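Local coordinates for DUF269-containing protein (Cyanothece sp. ATCC 51142, PDB 3NJ2) that is of unknown function but belongs to the DUF269 family and is associated with nitrogen fixation in this cyanobacterium, at residues Ser34-Ser39 against Gln153-Ala158. Residues are numbered along the deposited sequence; the frame is centred on the assembly and turned at random.
Sequences SPFLQS and QGTKLA
F36 lays its ring over the backbone of G154 and its CB against the hydroxyl oxygen of T155. The CB lies 3.4 Å from T155 OG1, an oxygen whose hydrogen bond is with N151 O one turn earlier in its own helix. With chi1 at 177°, CG is anti to the backbone N and the ring is carried across to the opposing helix. CG itself is 4.0 Å from T155 N, which stands over the ring near its rim. CD1 is 3.8 Å from G154 C; CD2, CE1 and CE2 have G154 CA as their nearest partner, and CZ comes to 3.6 Å of that same CA. This CA sits above the ring centre, 12° off the normal at 3.6 Å from the centroid, the geometry of a CH-pi contact. Helix-helix packing here joins the first turn of helix 35-46 to helix 147-167, at a point where glycine presents bare backbone to the aromatic face. The F36 side chain also touches I96 and L99 of helix 83-104, so it projects from helix 35-46 to meet both other helices. The turn bearing F36 is N-capped by S34, whose OG accepts from L37 N at 3.0 Å in a nearly straight bond (175°) and is also hydrogen-bonded to N151 OD1.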
# COMPACT_ATOMS: atom_id res chain seq x y z
N SER B 34 11.23 -25.03 -9.73
CA SER B 34 10.13 -24.42 -9.02
C SER B 34 9.36 -23.35 -9.74
O SER B 34 9.94 -22.40 -10.18
CB SER B 34 10.68 -23.82 -7.72
OG SER B 34 9.67 -22.96 -7.12
N PRO B 35 8.01 -23.45 -9.87
CA PRO B 35 7.30 -22.36 -10.58
C PRO B 35 7.44 -21.04 -9.79
O PRO B 35 7.49 -20.02 -10.39
CB PRO B 35 5.85 -22.85 -10.62
CG PRO B 35 6.04 -24.34 -10.70
CD PRO B 35 7.17 -24.68 -9.75
N PHE B 36 7.48 -21.14 -8.44
CA PHE B 36 7.69 -19.94 -7.64
C PHE B 36 9.04 -19.29 -7.87
O PHE B 36 9.06 -18.12 -8.15
CB PHE B 36 7.38 -20.09 -6.13
CG PHE B 36 7.69 -18.84 -5.41
CD1 PHE B 36 6.80 -17.70 -5.51
CD2 PHE B 36 8.87 -18.72 -4.65
CE1 PHE B 36 7.14 -16.46 -4.89
CE2 PHE B 36 9.15 -17.50 -4.08
CZ PHE B 36 8.32 -16.38 -4.24
N LEU B 37 10.10 -20.09 -7.75
CA LEU B 37 11.39 -19.46 -7.97
C LEU B 37 11.56 -18.94 -9.39
O LEU B 37 12.23 -17.94 -9.60
CB LEU B 37 12.52 -20.43 -7.53
CG LEU B 37 12.54 -20.89 -6.08
CD1 LEU B 37 13.67 -21.89 -5.70
CD2 LEU B 37 12.57 -19.64 -5.18
N GLN B 38 11.00 -19.68 -10.36
CA GLN B 38 11.01 -19.19 -11.68
C GLN B 38 10.26 -17.83 -11.84
O GLN B 38 10.71 -16.91 -12.52
CB GLN B 38 10.60 -20.28 -12.66
CG GLN B 38 11.73 -21.30 -12.93
CD GLN B 38 12.92 -20.62 -13.61
OE1 GLN B 38 12.76 -20.04 -14.70
NE2 GLN B 38 14.09 -20.67 -12.96
N SER B 39 9.11 -17.71 -11.20
CA SER B 39 8.39 -16.47 -11.18
C SER B 39 9.21 -15.38 -10.54
O SER B 39 9.28 -14.32 -11.06
CB SER B 39 7.10 -16.62 -10.36
OG SER B 39 6.26 -15.51 -10.64
N GLN B 153 7.80 -20.60 1.42
CA GLN B 153 6.97 -19.47 1.81
C GLN B 153 6.31 -18.75 0.66
O GLN B 153 5.11 -18.43 0.75
CB GLN B 153 7.75 -18.48 2.66
CG GLN B 153 8.20 -19.15 3.89
CD GLN B 153 9.06 -18.31 4.78
OE1 GLN B 153 8.96 -17.05 4.79
NE2 GLN B 153 9.94 -18.99 5.54
N GLY B 154 7.03 -18.53 -0.45
CA GLY B 154 6.35 -17.86 -1.61
C GLY B 154 5.25 -18.75 -2.22
O GLY B 154 4.12 -18.26 -2.58
N THR B 155 5.51 -20.06 -2.27
CA THR B 155 4.51 -21.03 -2.78
C THR B 155 3.24 -21.05 -1.91
O THR B 155 2.12 -20.90 -2.42
CB THR B 155 5.10 -22.43 -2.96
OG1 THR B 155 6.16 -22.37 -3.91
CG2 THR B 155 4.09 -23.41 -3.52
N LYS B 156 3.47 -21.14 -0.60
CA LYS B 156 2.31 -21.09 0.33
C LYS B 156 1.49 -19.82 0.18
O LYS B 156 0.22 -19.89 0.15
CB LYS B 156 2.80 -21.22 1.73
CG LYS B 156 1.68 -21.43 2.78
CD LYS B 156 2.36 -21.76 4.11
CE LYS B 156 2.39 -20.60 5.11
NZ LYS B 156 2.80 -21.05 6.53
N LEU B 157 2.13 -18.63 0.10
CA LEU B 157 1.32 -17.45 -0.06
C LEU B 157 0.57 -17.40 -1.38
O LEU B 157 -0.52 -16.93 -1.40
CB LEU B 157 2.21 -16.16 0.08
CG LEU B 157 2.75 -15.93 1.48
CD1 LEU B 157 3.86 -14.89 1.50
CD2 LEU B 157 1.52 -15.52 2.39
N ALA B 158 1.19 -17.87 -2.48
CA ALA B 158 0.53 -17.89 -3.72
C ALA B 158 -0.67 -18.89 -3.68
O ALA B 158 -1.76 -18.50 -4.16
CB ALA B 158 1.52 -18.30 -4.81